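Local coordinates for protein S12 family peptidase (Streptomyces sp. 82F2, PDB 3WWX) that probably hydrolyses amide bonds with selectivity for D-configured substrates, as a D-stereospecific amidohydrolase of the S12 peptidase family with a beta-lactamase-type fold, at residues 81-85 / 168-173; 130-134 / 227-233; 247-252 / 320-324. All blocks are in the same frame, centred on the assembly; numbering follows the deposited sequence.

Contact 1: residues 81-85 / 168-173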
loop_
_atom_site.group_PDB
_atom_site.type_symbol
_atom_site.label_atom_id
_atom_site.label_comp_id
_atom_site.label_asym_id
_atom_site.label_seq_id
_atom_site.Cartn_x
_atom_site.Cartn_y
_atom_site.Cartn_z
ATOM N N TRP A 81 -3.721 10.069 21.377
ATOM C CA TRP A 81 -2.733 10.667 20.504
ATOM C C TRP A 81 -3.292 11.771 19.623
ATOM O O TRP A 81 -2.563 12.692 19.275
ATOM C CB TRP A 81 -2.088 9.564 19.656
ATOM C CG TRP A 81 -1.300 8.674 20.526
ATOM C CD1 TRP A 81 -1.674 7.471 21.039
ATOM C CD2 TRP A 81 -0.023 8.969 21.064
ATOM N NE1 TRP A 81 -0.682 6.983 21.867
ATOM C CE2 TRP A 81 0.348 7.884 21.886
ATOM C CE3 TRP A 81 0.858 10.039 20.916
ATOM C CZ2 TRP A 81 1.559 7.852 22.572
ATOM C CZ3 TRP A 81 2.073 10.002 21.602
ATOM C CH2 TRP A 81 2.407 8.914 22.410
ATOM N N LEU A 82 -4.573 11.658 19.261
ATOM C CA LEU A 82 -5.241 12.621 18.392
ATOM C C LEU A 82 -6.541 13.115 19.033
ATOM O O LEU A 82 -7.638 12.842 18.553
ATOM C CB LEU A 82 -5.560 11.977 17.027
ATOM C CG LEU A 82 -4.391 11.360 16.260
ATOM C CD1 LEU A 82 -4.907 10.730 14.993
ATOM C CD2 LEU A 82 -3.317 12.388 15.942
ATOM N N PRO A 83 -6.423 13.865 20.132
ATOM C CA PRO A 83 -7.633 14.266 20.860
ATOM C C PRO A 83 -8.616 15.069 20.011
ATOM O O PRO A 83 -8.208 16.006 19.335
ATOM C CB PRO A 83 -7.094 15.109 22.027
ATOM C CG PRO A 83 -5.668 15.367 21.729
ATOM C CD PRO A 83 -5.184 14.319 20.777
ATOM N N GLY A 84 -9.883 14.657 20.054
ATOM C CA GLY A 84 -10.953 15.321 19.336
ATOM C C GLY A 84 -11.018 15.087 17.837
ATOM O O GLY A 84 -11.928 15.574 17.190
ATOM N N VAL A 85 -10.073 14.334 17.283
ATOM C CA VAL A 85 -9.965 14.214 15.826
ATOM C C VAL A 85 -10.963 13.223 15.261
ATOM O O VAL A 85 -11.524 13.457 14.191
ATOM C CB VAL A 85 -8.528 13.812 15.421
ATOM C CG1 VAL A 85 -8.401 13.536 13.900
ATOM C CG2 VAL A 85 -7.566 14.911 15.825
ATOM N N MET A 168 -0.779 10.551 11.201
ATOM C CA MET A 168 -0.926 11.638 12.163
ATOM C C MET A 168 -0.404 11.212 13.542
ATOM O O MET A 168 0.193 12.036 14.261
ATOM C CB MET A 168 -2.387 12.085 12.232
ATOM C CG MET A 168 -2.823 12.777 10.969
ATOM S SD MET A 168 -4.614 12.993 10.832
ATOM C CE MET A 168 -4.896 14.152 12.130
ATOM N N VAL A 169 -0.592 9.950 13.902
ATOM C CA VAL A 169 -0.089 9.440 15.190
ATOM C C VAL A 169 1.433 9.476 15.167
ATOM O O VAL A 169 2.071 9.876 16.145
ATOM C CB VAL A 169 -0.601 8.029 15.488
ATOM C CG1 VAL A 169 0.077 7.443 16.726
ATOM C CG2 VAL A 169 -2.107 8.027 15.648
ATOM N N ILE A 170 2.033 9.064 14.052
ATOM C CA ILE A 170 3.492 9.079 13.914
ATOM C C ILE A 170 3.998 10.500 14.128
ATOM O O ILE A 170 4.980 10.710 14.850
ATOM C CB ILE A 170 3.964 8.553 12.544
ATOM C CG1 ILE A 170 3.699 7.055 12.417
ATOM C CG2 ILE A 170 5.462 8.828 12.346
ATOM C CD1 ILE A 170 3.872 6.515 10.960
ATOM N N GLU A 171 3.332 11.468 13.520
ATOM C CA GLU A 171 3.741 12.852 13.654
ATOM C C GLU A 171 3.650 13.300 15.125
ATOM O O GLU A 171 4.523 14.034 15.591
ATOM C CB GLU A 171 2.940 13.784 12.736
ATOM C CG GLU A 171 3.452 15.219 12.832
ATOM C CD GLU A 171 2.937 16.169 11.773
ATOM O OE1 GLU A 171 2.895 17.380 12.076
ATOM O OE2 GLU A 171 2.617 15.745 10.648
ATOM N N LYS A 172 2.619 12.869 15.846
ATOM C CA LYS A 172 2.451 13.277 17.252
ATOM C C LYS A 172 3.547 12.652 18.109
ATOM O O LYS A 172 4.140 13.321 18.958
ATOM C CB LYS A 172 1.084 12.864 17.775
ATOM C CG LYS A 172 0.746 13.366 19.181
ATOM C CD LYS A 172 0.734 14.896 19.287
ATOM C CE LYS A 172 -0.208 15.586 18.291
ATOM N NZ LYS A 172 -1.657 15.489 18.654
ATOM N N VAL A 173 3.836 11.372 17.887
ATOM C CA VAL A 173 4.877 10.683 18.651
ATOM C C VAL A 173 6.263 11.276 18.400
ATOM O O VAL A 173 7.038 11.472 19.348
ATOM C CB VAL A 173 4.898 9.158 18.355
ATOM C CG1 VAL A 173 6.071 8.469 19.047
ATOM C CG2 VAL A 173 3.592 8.507 18.770
#

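Contact 2: residues 130-134 / 227-233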
loop_
_atom_site.group_PDB
_atom_site.type_symbol
_atom_site.label_atom_id
_atom_site.label_comp_id
_atom_site.label_asym_id
_atom_site.label_seq_id
_atom_site.Cartn_x
_atom_site.Cartn_y
_atom_site.Cartn_z
ATOM N N ARG A 130 -6.361 17.264 -9.912
ATOM C CA ARG A 130 -5.230 16.359 -9.719
ATOM C C ARG A 130 -4.069 16.934 -8.952
ATOM O O ARG A 130 -3.329 16.153 -8.340
ATOM C CB ARG A 130 -4.707 15.867 -11.069
ATOM C CG ARG A 130 -4.160 16.996 -11.941
ATOM C CD ARG A 130 -4.123 16.654 -13.410
ATOM N NE ARG A 130 -3.200 15.555 -13.697
ATOM C CZ ARG A 130 -3.200 14.858 -14.824
ATOM N NH1 ARG A 130 -4.074 15.154 -15.775
ATOM N NH2 ARG A 130 -2.335 13.858 -15.001
ATOM N N TYR A 131 -3.871 18.255 -8.982
ATOM C CA TYR A 131 -2.724 18.860 -8.315
ATOM C C TYR A 131 -3.080 19.533 -6.983
ATOM O O TYR A 131 -2.211 20.135 -6.341
ATOM C CB TYR A 131 -1.995 19.842 -9.249
ATOM C CG TYR A 131 -1.527 19.168 -10.521
ATOM C CD1 TYR A 131 -0.692 18.053 -10.477
ATOM C CD2 TYR A 131 -1.896 19.640 -11.763
ATOM C CE1 TYR A 131 -0.250 17.441 -11.616
ATOM C CE2 TYR A 131 -1.448 19.027 -12.914
ATOM C CZ TYR A 131 -0.655 17.916 -12.839
ATOM O OH TYR A 131 -0.231 17.289 -13.975
ATOM N N ASP A 132 -4.337 19.411 -6.567
ATOM C CA ASP A 132 -4.784 20.013 -5.300
ATOM C C ASP A 132 -4.085 19.354 -4.111
ATOM O O ASP A 132 -3.816 18.136 -4.110
ATOM C CB ASP A 132 -6.290 19.847 -5.121
ATOM C CG ASP A 132 -7.114 20.677 -6.084
ATOM O OD1 ASP A 132 -6.564 21.394 -6.944
ATOM O OD2 ASP A 132 -8.341 20.546 -5.983
ATOM N N THR A 133 -3.767 20.174 -3.113
ATOM C CA THR A 133 -3.160 19.695 -1.886
ATOM C C THR A 133 -4.212 19.384 -0.849
ATOM O O THR A 133 -5.065 20.224 -0.539
ATOM C CB THR A 133 -2.158 20.706 -1.323
ATOM O OG1 THR A 133 -1.046 20.796 -2.219
ATOM C CG2 THR A 133 -1.655 20.271 0.049
ATOM N N TRP A 134 -4.131 18.169 -0.323
ATOM C CA TRP A 134 -5.008 17.693 0.731
ATOM C C TRP A 134 -4.195 17.478 1.977
ATOM O O TRP A 134 -3.292 16.631 1.994
ATOM C CB TRP A 134 -5.643 16.350 0.350
ATOM C CG TRP A 134 -6.470 16.392 -0.885
ATOM C CD1 TRP A 134 -6.018 16.352 -2.172
ATOM C CD2 TRP A 134 -7.887 16.493 -0.961
ATOM N NE1 TRP A 134 -7.071 16.423 -3.042
ATOM C CE2 TRP A 134 -8.233 16.497 -2.326
ATOM C CE3 TRP A 134 -8.906 16.566 -0.000
ATOM C CZ2 TRP A 134 -9.558 16.586 -2.754
ATOM C CZ3 TRP A 134 -10.208 16.656 -0.427
ATOM C CH2 TRP A 134 -10.528 16.663 -1.787
ATOM N N SER A 227 0.055 10.256 -15.225
ATOM C CA SER A 227 1.373 10.105 -14.618
ATOM C C SER A 227 1.598 11.095 -13.487
ATOM O O SER A 227 2.114 10.723 -12.428
ATOM C CB SER A 227 2.470 10.247 -15.676
ATOM O OG SER A 227 2.282 9.331 -16.754
ATOM N N THR A 228 1.233 12.353 -13.715
ATOM C CA THR A 228 1.460 13.401 -12.733
ATOM C C THR A 228 0.199 13.721 -11.929
ATOM O O THR A 228 -0.877 13.898 -12.475
ATOM C CB THR A 228 1.972 14.682 -13.395
ATOM O OG1 THR A 228 1.038 15.115 -14.394
ATOM C CG2 THR A 228 3.320 14.435 -14.042
ATOM N N LEU A 229 0.375 13.780 -10.619
ATOM C CA LEU A 229 -0.706 14.088 -9.675
ATOM C C LEU A 229 -0.062 14.427 -8.335
ATOM O O LEU A 229 1.060 14.007 -8.060
ATOM C CB LEU A 229 -1.687 12.895 -9.522
ATOM C CG LEU A 229 -1.115 11.544 -9.057
ATOM C CD1 LEU A 229 -1.005 11.444 -7.527
ATOM C CD2 LEU A 229 -1.963 10.416 -9.604
ATOM N N ASN A 230 -0.791 15.179 -7.519
ATOM C CA ASN A 230 -0.388 15.513 -6.158
ATOM C C ASN A 230 -0.723 14.339 -5.237
ATOM O O ASN A 230 -1.898 14.035 -5.036
ATOM C CB ASN A 230 -1.124 16.779 -5.711
ATOM C CG ASN A 230 -0.675 17.291 -4.358
ATOM O OD1 ASN A 230 -0.393 16.522 -3.424
ATOM N ND2 ASN A 230 -0.626 18.615 -4.227
ATOM N N PRO A 231 0.302 13.648 -4.697
ATOM C CA PRO A 231 0.044 12.405 -3.960
ATOM C C PRO A 231 -0.542 12.590 -2.574
ATOM O O PRO A 231 -0.771 11.572 -1.889
ATOM C CB PRO A 231 1.437 11.768 -3.835
ATOM C CG PRO A 231 2.315 12.518 -4.723
ATOM C CD PRO A 231 1.741 13.862 -4.912
ATOM N N SER A 232 -0.797 13.838 -2.171
ATOM C CA SER A 232 -1.420 14.071 -0.871
ATOM C C SER A 232 -2.839 13.517 -0.780
ATOM O O SER A 232 -3.376 13.412 0.318
ATOM C CB SER A 232 -1.368 15.555 -0.513
ATOM O OG SER A 232 -2.179 16.323 -1.379
ATOM N N ILE A 233 -3.458 13.163 -1.906
ATOM C CA ILE A 233 -4.714 12.431 -1.848
ATOM C C ILE A 233 -4.579 11.118 -1.074
ATOM O O ILE A 233 -5.568 10.603 -0.555
ATOM C CB ILE A 233 -5.267 12.096 -3.243
ATOM C CG1 ILE A 233 -4.229 11.390 -4.105
ATOM C CG2 ILE A 233 -5.815 13.354 -3.927
ATOM C CD1 ILE A 233 -4.818 10.716 -5.365
HETATM O O HOH W 1 -4.280 14.242 -6.691
HETATM O O HOH W 2 -2.427 14.089 2.766
#

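Contact 3: residues 247-252 / 320-324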
loop_
_atom_site.group_PDB
_atom_site.type_symbol
_atom_site.label_atom_id
_atom_site.label_comp_id
_atom_site.label_asym_id
_atom_site.label_seq_id
_atom_site.Cartn_x
_atom_site.Cartn_y
_atom_site.Cartn_z
ATOM N N LEU A 247 11.308 -2.526 -3.635
ATOM C CA LEU A 247 10.172 -3.111 -2.926
ATOM C C LEU A 247 10.518 -4.497 -2.392
ATOM O O LEU A 247 10.120 -4.856 -1.281
ATOM C CB LEU A 247 8.912 -3.154 -3.785
ATOM C CG LEU A 247 8.233 -1.807 -4.013
ATOM C CD1 LEU A 247 7.047 -2.027 -4.930
ATOM C CD2 LEU A 247 7.801 -1.146 -2.721
ATOM N N GLN A 248 11.268 -5.261 -3.182
ATOM C CA GLN A 248 11.730 -6.561 -2.704
ATOM C C GLN A 248 12.696 -6.403 -1.533
ATOM O O GLN A 248 12.583 -7.102 -0.520
ATOM C CB GLN A 248 12.417 -7.346 -3.810
ATOM C CG GLN A 248 11.514 -7.795 -4.912
ATOM C CD GLN A 248 12.308 -8.538 -5.935
ATOM O OE1 GLN A 248 12.599 -9.730 -5.761
ATOM N NE2 GLN A 248 12.756 -7.836 -6.953
ATOM N N THR A 249 13.647 -5.484 -1.651
ATOM C CA THR A 249 14.595 -5.260 -0.551
ATOM C C THR A 249 13.857 -4.989 0.765
ATOM O O THR A 249 14.175 -5.537 1.832
ATOM C CB THR A 249 15.516 -4.087 -0.885
ATOM O OG1 THR A 249 16.201 -4.400 -2.105
ATOM C CG2 THR A 249 16.513 -3.829 0.246
ATOM N N PHE A 250 12.835 -4.153 0.677
ATOM C CA PHE A 250 12.049 -3.796 1.841
ATOM C C PHE A 250 11.275 -4.989 2.409
ATOM O O PHE A 250 11.417 -5.314 3.602
ATOM C CB PHE A 250 11.074 -2.653 1.514
ATOM C CG PHE A 250 10.051 -2.413 2.607
ATOM C CD1 PHE A 250 10.442 -1.941 3.857
ATOM C CD2 PHE A 250 8.696 -2.668 2.388
ATOM C CE1 PHE A 250 9.509 -1.738 4.853
ATOM C CE2 PHE A 250 7.766 -2.457 3.387
ATOM C CZ PHE A 250 8.182 -1.991 4.628
ATOM N N TYR A 251 10.482 -5.673 1.590
ATOM C CA TYR A 251 9.666 -6.757 2.128
ATOM C C TYR A 251 10.523 -7.939 2.613
ATOM O O TYR A 251 10.188 -8.566 3.622
ATOM C CB TYR A 251 8.589 -7.206 1.126
ATOM C CG TYR A 251 7.373 -6.285 1.128
ATOM C CD1 TYR A 251 6.358 -6.440 2.059
ATOM C CD2 TYR A 251 7.250 -5.278 0.196
ATOM C CE1 TYR A 251 5.254 -5.599 2.077
ATOM C CE2 TYR A 251 6.152 -4.414 0.219
ATOM C CZ TYR A 251 5.163 -4.597 1.151
ATOM O OH TYR A 251 4.103 -3.728 1.128
ATOM N N ARG A 252 11.630 -8.217 1.934
ATOM C CA ARG A 252 12.550 -9.257 2.413
ATOM C C ARG A 252 13.098 -8.871 3.784
ATOM O O ARG A 252 13.039 -9.668 4.722
ATOM C CB ARG A 252 13.708 -9.461 1.434
ATOM C CG ARG A 252 13.299 -10.038 0.073
ATOM C CD ARG A 252 14.477 -10.072 -0.908
ATOM N NE ARG A 252 15.385 -11.169 -0.594
ATOM C CZ ARG A 252 15.265 -12.404 -1.063
ATOM N NH1 ARG A 252 14.319 -12.712 -1.939
ATOM N NH2 ARG A 252 16.124 -13.329 -0.657
ATOM N N HIS A 320 12.075 -15.599 -0.762
ATOM C CA HIS A 320 11.595 -15.568 -2.135
ATOM C C HIS A 320 10.686 -14.348 -2.256
ATOM O O HIS A 320 9.664 -14.278 -1.585
ATOM C CB HIS A 320 10.822 -16.845 -2.465
ATOM C CG HIS A 320 10.315 -16.909 -3.873
ATOM N ND1 HIS A 320 9.525 -17.944 -4.332
ATOM C CD2 HIS A 320 10.490 -16.072 -4.923
ATOM C CE1 HIS A 320 9.225 -17.730 -5.598
ATOM N NE2 HIS A 320 9.796 -16.606 -5.984
ATOM N N SER A 321 11.090 -13.403 -3.098
ATOM C CA SER A 321 10.356 -12.145 -3.270
ATOM C C SER A 321 9.951 -11.873 -4.718
ATOM O O SER A 321 10.537 -12.403 -5.671
ATOM C CB SER A 321 11.212 -10.989 -2.761
ATOM O OG SER A 321 12.456 -10.951 -3.416
ATOM N N LEU A 322 8.962 -10.984 -4.842
ATOM C CA LEU A 322 8.421 -10.549 -6.120
ATOM C C LEU A 322 7.869 -9.143 -5.945
ATOM O O LEU A 322 7.244 -8.851 -4.932
ATOM C CB LEU A 322 7.292 -11.483 -6.529
ATOM C CG LEU A 322 6.398 -11.071 -7.720
ATOM C CD1 LEU A 322 7.141 -11.118 -9.039
ATOM C CD2 LEU A 322 5.127 -11.954 -7.777
ATOM N N ALA A 323 8.060 -8.286 -6.937
ATOM C CA ALA A 323 7.361 -6.989 -6.951
ATOM C C ALA A 323 7.160 -6.589 -8.385
ATOM O O ALA A 323 7.928 -6.974 -9.258
ATOM C CB ALA A 323 8.152 -5.921 -6.200
ATOM N N GLY A 324 6.120 -5.816 -8.650
ATOM C CA GLY A 324 5.881 -5.385 -10.018
ATOM C C GLY A 324 4.755 -4.392 -10.144
ATOM O O GLY A 324 4.126 -4.007 -9.162
#

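Contact 1: residues 81-85 / 168-173
Trp81 and Val169 bring the backbones of 81-85 and 168-173 nearest, with 6.1 Å between the Trp81 CA and Val169 CA atoms, as an irregular chain passes along one flank of a helix. Val173 lies over one face of the indole: its CG2 stands 3.8 Å from the centroid of the six-membered ring of Trp81, 23° off the normal, a CH-pi contact displaced toward the rim. Lys172 approaches the same ring at its edge, where Lys172 CG is 3.8 Å from Trp81 CE3. The lysine chain then folds back through bends at three successive bonds, and Lys172 NZ donates a hydrogen bond of 3.0 Å to Trp81 O, in the carbonyl plane. Farther along, the two methyls of Leu82 cross the helix side chains at about a right angle, CD2 at 3.8 Å from Met168 CB and CD1 at 3.9 Å from Val169 CG2. Val85 CG1 and Met168 CE meet tip to tip. Across the indole, Trp81 NE1 is hydrogen-bonded to Asp76 OD2. The chemistry is mostly apolar, with one charged donor on a main-chain carbonyl; together with Asp76 these contacts would limit how Trp81 can turn against helix 160-174, in the helical part of this beta-lactamase-family fold.

Contact 2: residues 130-134 / 227-233
Two hydrogen bonds from one side of the Arg130 guanidinium converge on Thr228 O, from Arg130 NE at 3.1 Å and Arg130 NH2 at 2.9 Å, with that oxygen in the guanidinium plane. Next to it, Tyr131 OH and Thr228 OG1 share a short hydrogen bond of 2.6 Å at the edge of the phenol ring. The backbones join directly as well: Asn230 N donates to Arg130 O over 2.8 Å, nearly straight at 175°. Asn230 then reaches across with its amide, CG anti to the backbone N (chi1 -174°), and ND2 is shared between Tyr131 O, which it meets from above the carbonyl plane, and Thr133 OG1. Trp134 N closes the far end on Ser232 OG, 2.9 Å away at 177°, while Ile233 CG2 packs against Trp134 CD1 at 3.5 Å.

A second shell sets these groups. Arg130 CG lies over the centre of the Tyr131 ring, and Asp225 O takes a further bond from Arg130 NH2. Asn230 OD1 accepts from Ser232 N in its carbonyl plane and from Ser232 OG above it, so the serine hydroxyl passes a bond on to the amide while receiving one from Trp134. One water bridges Arg130 O and Asn230 O; another bridges Trp134 O and Ser232 O. Trp134 meets Phe117 edge-to-face, and Ile233 touches His306, a residue of the diamine pocket. The Asn230 OD1 to Ser232 N bond defines an Asx turn, here leading into the 3-10 segment 231-233, whose Ile233 side chain lies about 7 Å from the bound octane 1,8-diamine.

Contact 3: residues 247-252 / 320-324
The guanidinium of Arg252 meets Ser321 at its edge, with Ser321 OG close to the guanidinium plane and 3.0 Å from Arg252 NH1 along a hydrogen bond of 162°. A second flat group, the amide of Gln248, presents its oxygen to the same hydroxyl: Ser321 OG donates to Gln248 OE1 over 2.6 Å, in the carbonyl plane and on a lone pair. Among the rings of the helix, Phe250 puts CD2 over one face of Tyr251, offset toward the rim, while Tyr251 CE2 lies at the edge of the Phe250 ring.

Ser321 OG thus works in both directions, accepting from the arginine and donating to the glutamine. With chi1 at 57° the hydroxyl is set back over its own main chain, where both helix side chains reach it. The charge of Arg252 would be expected to polarise the hydroxyl and strengthen its donation to Gln248, whose NE2 is hydrogen-bonded to Ser244 O, one helical turn back. Gln248 and Ser321 are buried, while Arg252 is partly exposed, and the aliphatic parts also pack: Arg252 CG comes to 3.6 Å from Ser321 CB. Farther along the strand the contact becomes apolar, with Leu247 CB at 3.8 Å from Ala323 CB.

The segment 247-252 of helix 244-255 and strand segment 320-324 have N-to-C directions 139° apart, closer to antiparallel than parallel, their axes 7.8 Å apart at closest approach. Ser321 and Ala323 turn their CB atoms to this helix, while Leu322, pointing the other way, packs on Ile338 and Phe342 of helix 334-343. The strand lies between 24-31 and 308-315, giving helices on both faces of a central antiparallel sheet, as in the beta-lactamase family.

From the N terminus, 81-85 comes first, leading into the loop before helix 98-102, followed by 130-134. Helix segment 168-173 then closes the loop of contact 1, and 227-233 closes that of contact 2, so these two loops cross. Contact 3 follows in series: 247-252 opens it and 320-324 closes it near the C-terminal end of the chain. Contact 1 ties a loop to helix 160-174, contact 2 joins two loops near the diamine site, and contact 3 fixes helix 244-255 to the main sheet. Contacts 1 and 3 lie on opposite sides of the chain's centre, their centres about 31 Å apart, and no two contacts touch.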